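Local coordinates for acyl-[acyl-carrier-protein]--UDP-N-acetylglucosamine O-acyltransferase (Acinetobacter baumannii, PDB 4E6U), which probably transfers a fatty acyl chain from acyl carrier protein to UDP-N-acetylglucosamine, an early step in making the lipid A part of lipopolysaccharide, at residues A[240-243]-A[244-248]; A[257-260]-A[261-265]. All blocks are in the same frame, centred on the assembly; numbering follows the deposited sequence.

Contact 1: residues A[240-243]-A[244-248]; sequences SEIL and PSVPE
The carbonyl oxygen of Ile242 is gripped from several directions, a clear case of one acceptor organising the turn that follows a helix. The one bond to it that is not weak comes from the backbone N of Val246, which lies 2.9 Å from Ile242 O; the donor approaches in the plane of the carbonyl, with a C=O...N angle of 157°, although the N-H itself is bent at 132°. The backbone N of Ser245 adds a weak bond to the same oxygen, and a water gives it a second weak one. That water is held more firmly elsewhere: it donates to Glu241 O at 2.9 Å and lies 2.8 Å from Ser245 OG, and so bridges the last helical residue to the turn. The Ser245 hydroxyl can meet it because OG sits between the backbone N and the carbonyl carbon (chi1 70°). Val246 N also makes a weak bond with Leu243 O, sharing its hydrogen between two carbonyls.

Pro244 brings no N-H into this turn. Its ring lies against the preceding backbone instead, with CG 3.8 Å from Ser240 O, while its CD makes an apolar touch with the side chain of Leu243, 3.6 Å from CB. The side chains of Ile242 and Val246 run alongside each other in the same direction; Ile242 CG2 touches Val246 CB at 3.9 Å, beside the Ile242 carbonyl that accepts the N-H of Val246. At the helix end, Ser240 OG donates to the anti lone pair of Glu241 OE2 at 2.7 Å.

The turn joins helix 231-241 to helix 250-258. Ile242 is buried against Glu219, Ala220 and Leu223 of helix 211-225, Leu243 leans on Gln250 and Ile253 of helix 250-258, and Glu248 O accepts a hydrogen bond from Tyr186 OH near the strand 187-191.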
loop_
_atom_site.group_PDB
_atom_site.type_symbol
_atom_site.label_atom_id
_atom_site.label_comp_id
_atom_site.label_asym_id
_atom_site.label_seq_id
_atom_site.Cartn_x
_atom_site.Cartn_y
_atom_site.Cartn_z
ATOM N N SER A 240 -30.558 -30.042 -6.543
ATOM C CA SER A 240 -31.397 -30.915 -7.380
ATOM C C SER A 240 -30.609 -31.582 -8.495
ATOM O O SER A 240 -30.645 -32.818 -8.673
ATOM C CB SER A 240 -32.543 -30.072 -8.003
ATOM O OG SER A 240 -33.409 -30.864 -8.825
ATOM N N GLU A 241 -29.896 -30.766 -9.263
ATOM C CA GLU A 241 -29.415 -31.187 -10.561
ATOM C C GLU A 241 -27.916 -31.417 -10.682
ATOM O O GLU A 241 -27.473 -32.108 -11.597
ATOM C CB GLU A 241 -29.857 -30.194 -11.647
ATOM C CG GLU A 241 -31.381 -30.026 -11.779
ATOM C CD GLU A 241 -32.079 -31.318 -12.164
ATOM O OE1 GLU A 241 -31.827 -31.854 -13.261
ATOM O OE2 GLU A 241 -32.853 -31.782 -11.346
ATOM N N ILE A 242 -27.138 -30.803 -9.794
ATOM C CA ILE A 242 -25.687 -30.783 -9.980
ATOM C C ILE A 242 -24.957 -31.544 -8.891
ATOM O O ILE A 242 -24.109 -32.397 -9.191
ATOM C CB ILE A 242 -25.162 -29.330 -10.091
ATOM C CG1 ILE A 242 -25.759 -28.662 -11.334
ATOM C CG2 ILE A 242 -23.608 -29.304 -10.134
ATOM C CD1 ILE A 242 -25.589 -27.135 -11.365
ATOM N N LEU A 243 -25.306 -31.251 -7.640
ATOM C CA LEU A 243 -24.650 -31.861 -6.473
ATOM C C LEU A 243 -24.583 -33.399 -6.501
ATOM O O LEU A 243 -23.558 -33.962 -6.112
ATOM C CB LEU A 243 -25.316 -31.388 -5.180
ATOM C CG LEU A 243 -24.687 -31.826 -3.848
ATOM C CD1 LEU A 243 -23.257 -31.246 -3.694
ATOM C CD2 LEU A 243 -25.566 -31.389 -2.696
ATOM N N PRO A 244 -25.657 -34.084 -6.964
ATOM C CA PRO A 244 -25.582 -35.549 -6.904
ATOM C C PRO A 244 -24.408 -36.163 -7.680
ATOM O O PRO A 244 -23.821 -37.145 -7.204
ATOM C CB PRO A 244 -26.938 -35.987 -7.494
ATOM C CG PRO A 244 -27.851 -34.879 -7.118
ATOM C CD PRO A 244 -27.001 -33.643 -7.397
ATOM N N SER A 245 -24.054 -35.611 -8.839
ATOM C CA SER A 245 -22.908 -36.125 -9.600
ATOM C C SER A 245 -21.640 -35.293 -9.417
ATOM O O SER A 245 -20.562 -35.720 -9.826
ATOM C CB SER A 245 -23.244 -36.251 -11.090
ATOM O OG SER A 245 -23.386 -34.986 -11.711
ATOM N N VAL A 246 -21.783 -34.108 -8.820
ATOM C CA VAL A 246 -20.655 -33.179 -8.632
ATOM C C VAL A 246 -20.582 -32.777 -7.157
ATOM O O VAL A 246 -21.046 -31.702 -6.760
ATOM C CB VAL A 246 -20.760 -31.949 -9.572
ATOM C CG1 VAL A 246 -19.537 -31.032 -9.416
ATOM C CG2 VAL A 246 -20.898 -32.387 -11.025
ATOM N N PRO A 247 -20.002 -33.653 -6.314
ATOM C CA PRO A 247 -19.936 -33.372 -4.884
ATOM C C PRO A 247 -19.150 -32.092 -4.556
ATOM O O PRO A 247 -19.374 -31.479 -3.506
ATOM C CB PRO A 247 -19.241 -34.619 -4.304
ATOM C CG PRO A 247 -18.604 -35.281 -5.445
ATOM C CD PRO A 247 -19.455 -34.986 -6.635
ATOM N N GLU A 248 -18.279 -31.696 -5.477
ATOM C CA GLU A 248 -17.499 -30.456 -5.360
ATOM C C GLU A 248 -18.384 -29.210 -5.321
ATOM O O GLU A 248 -17.975 -28.160 -4.829
ATOM C CB GLU A 248 -16.498 -30.352 -6.516
ATOM C CG GLU A 248 -15.424 -31.469 -6.534
ATOM C CD GLU A 248 -15.884 -32.781 -7.167
ATOM O OE1 GLU A 248 -17.045 -32.883 -7.615
ATOM O OE2 GLU A 248 -15.066 -33.727 -7.226
HETATM O O HOH W 1 -25.997 -34.509 -10.926
#

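Contact 2: residues A[257-260]-A[261-265]; sequences EQSE and RGIVR. With EDO (1,2-ethanediol), chain D; EDO (1,2-ethanediol), chain I.
The C-terminal tail of the helical domain leaves helix 250-258 here, bends through Ser259 to Gly262 and runs back beside the loop that follows the last coils of the left-handed parallel beta-helix, the fold of this acyltransferase family. Ser259 is the side chain that faces the bend. Its OG, lying anti to its own nitrogen (chi1 -179°), comes within 3.0 Å of Gly262 N and 3.1 Å of Gly262 O, and it is hydrogen-bonded to Asp182 OD2. Asp182 also pairs with the backbones of Gly262 and Val264, so one residue holds both the hydroxyl and the tail. Gly262 has a positive phi (80°), a backbone shape that the absence of a side chain suits.

The Arg261 side chain, bent at chi3 (55°), packs on His162 and Cys165 of the beta-helix, and its NE donates to Leu180 O; NH2 makes a weak bond to O2 of one ethanediol.

Ile263 is buried against Ile224 and Phe225 of helix 211-225. Its CG2 reaches back to Ser259 OG at 4.0 Å, and its CD1 lies over one face of the Arg265 guanidinium, 3.4 Å above the plane and offset toward the rim. NH1 of the same guanidinium donates to Ile224 O. A second ethanediol, probably from the crystallisation liquor, is clasped by two donors of the same group: Arg265 NE reaches its O2 at 3.1 Å, and Arg265 NH2 its O1 at 2.9 Å.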
loop_
_atom_site.group_PDB
_atom_site.type_symbol
_atom_site.label_atom_id
_atom_site.label_comp_id
_atom_site.label_asym_id
_atom_site.label_seq_id
_atom_site.Cartn_x
_atom_site.Cartn_y
_atom_site.Cartn_z
ATOM N N GLU A 257 -24.909 -20.358 1.666
ATOM C CA GLU A 257 -25.605 -20.556 2.938
ATOM C C GLU A 257 -24.954 -19.779 4.080
ATOM O O GLU A 257 -25.631 -19.327 4.999
ATOM C CB GLU A 257 -25.682 -22.046 3.269
ATOM C CG GLU A 257 -26.613 -22.775 2.294
ATOM C CD GLU A 257 -26.902 -24.225 2.622
ATOM O OE1 GLU A 257 -26.049 -24.925 3.212
ATOM O OE2 GLU A 257 -28.014 -24.672 2.252
ATOM N N GLN A 258 -23.638 -19.594 3.997
ATOM C CA GLN A 258 -22.885 -18.980 5.100
ATOM C C GLN A 258 -22.762 -17.468 4.979
ATOM O O GLN A 258 -22.361 -16.782 5.927
ATOM C CB GLN A 258 -21.505 -19.625 5.206
ATOM C CG GLN A 258 -21.563 -21.048 5.720
ATOM C CD GLN A 258 -20.279 -21.824 5.491
ATOM O OE1 GLN A 258 -19.301 -21.302 4.938
ATOM N NE2 GLN A 258 -20.273 -23.082 5.908
ATOM N N SER A 259 -23.130 -16.942 3.819
ATOM C CA SER A 259 -22.957 -15.523 3.533
ATOM C C SER A 259 -23.698 -14.605 4.507
ATOM O O SER A 259 -24.853 -14.850 4.835
ATOM C CB SER A 259 -23.403 -15.229 2.102
ATOM O OG SER A 259 -23.214 -13.859 1.783
ATOM N N GLU A 260 -23.016 -13.555 4.966
ATOM C CA GLU A 260 -23.630 -12.522 5.797
ATOM C C GLU A 260 -23.782 -11.201 5.046
ATOM O O GLU A 260 -24.745 -10.466 5.251
ATOM C CB GLU A 260 -22.825 -12.317 7.084
ATOM C CG GLU A 260 -23.060 -13.417 8.112
ATOM C CD GLU A 260 -22.236 -13.264 9.380
ATOM O OE1 GLU A 260 -22.207 -14.243 10.162
ATOM O OE2 GLU A 260 -21.622 -12.187 9.606
ATOM N N ARG A 261 -22.834 -10.905 4.165
ATOM C CA ARG A 261 -22.851 -9.636 3.447
ATOM C C ARG A 261 -23.485 -9.746 2.072
ATOM O O ARG A 261 -23.546 -8.759 1.333
ATOM C CB ARG A 261 -21.437 -9.083 3.341
ATOM C CG ARG A 261 -20.929 -8.589 4.679
ATOM C CD ARG A 261 -19.616 -7.866 4.553
ATOM N NE ARG A 261 -19.659 -6.762 3.592
ATOM C CZ ARG A 261 -20.135 -5.545 3.841
ATOM N NH1 ARG A 261 -20.642 -5.237 5.036
ATOM N NH2 ARG A 261 -20.113 -4.627 2.880
ATOM N N GLY A 262 -23.960 -10.943 1.730
ATOM C CA GLY A 262 -24.349 -11.209 0.357
ATOM C C GLY A 262 -23.101 -11.502 -0.468
ATOM O O GLY A 262 -21.996 -11.532 0.070
ATOM N N ILE A 263 -23.271 -11.706 -1.770
ATOM C CA ILE A 263 -22.154 -12.121 -2.629
ATOM C C ILE A 263 -21.818 -11.114 -3.746
ATOM O O ILE A 263 -22.679 -10.330 -4.166
ATOM C CB ILE A 263 -22.373 -13.557 -3.190
ATOM C CG1 ILE A 263 -23.600 -13.598 -4.103
ATOM C CG2 ILE A 263 -22.509 -14.588 -2.046
ATOM C CD1 ILE A 263 -23.707 -14.883 -4.911
ATOM N N VAL A 264 -20.567 -11.136 -4.213
ATOM C CA VAL A 264 -20.067 -10.241 -5.273
ATOM C C VAL A 264 -20.609 -10.614 -6.645
ATOM O O VAL A 264 -20.546 -11.779 -7.044
ATOM C CB VAL A 264 -18.508 -10.231 -5.379
ATOM C CG1 VAL A 264 -17.876 -9.618 -4.156
ATOM C CG2 VAL A 264 -17.952 -11.639 -5.647
ATOM N N ARG A 265 -21.104 -9.620 -7.379
ATOM C CA ARG A 265 -21.727 -9.882 -8.676
ATOM C C ARG A 265 -21.223 -8.939 -9.757
ATOM O O ARG A 265 -20.868 -9.381 -10.856
ATOM C CB ARG A 265 -23.240 -9.771 -8.534
ATOM C CG ARG A 265 -23.820 -10.809 -7.589
ATOM C CD ARG A 265 -25.294 -10.580 -7.320
ATOM N NE ARG A 265 -25.831 -11.596 -6.414
ATOM C CZ ARG A 265 -26.319 -12.773 -6.804
ATOM N NH1 ARG A 265 -26.325 -13.102 -8.094
ATOM N NH2 ARG A 265 -26.790 -13.628 -5.897
ATOM O OXT ARG A 265 -21.161 -7.718 -9.555
HETATM C C1 EDO D . -26.744 -11.999 -2.238
HETATM O O1 EDO D . -27.452 -12.719 -3.253
HETATM C C2 EDO D . -26.873 -10.504 -2.498
HETATM O O2 EDO D . -26.204 -10.181 -3.722
HETATM C C1 EDO I . -20.662 -1.686 6.657
HETATM O O1 EDO I . -20.203 -2.825 7.394
HETATM C C2 EDO I . -21.890 -2.076 5.845
HETATM O O2 EDO I . -21.613 -1.901 4.452
#

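Read from the N terminus, the chain first builds the beta-helix and then enters the helical domain, where both contacts lie in series, neither enclosing nor crossing the other. Contact 1 closes the short turn after helix 231-241; the chain then runs along helix 250-258, and contact 2 forms the bend where that helix gives way to the C terminus. Their centres are about 21 Å apart, and their nearest atoms about 9 Å. Both reach helix 211-225, which thus meets residues from the loops before and after helix 250-258. Contact 1 joins helices to one another, whereas contact 2 ties the tail back to the beta-helix side.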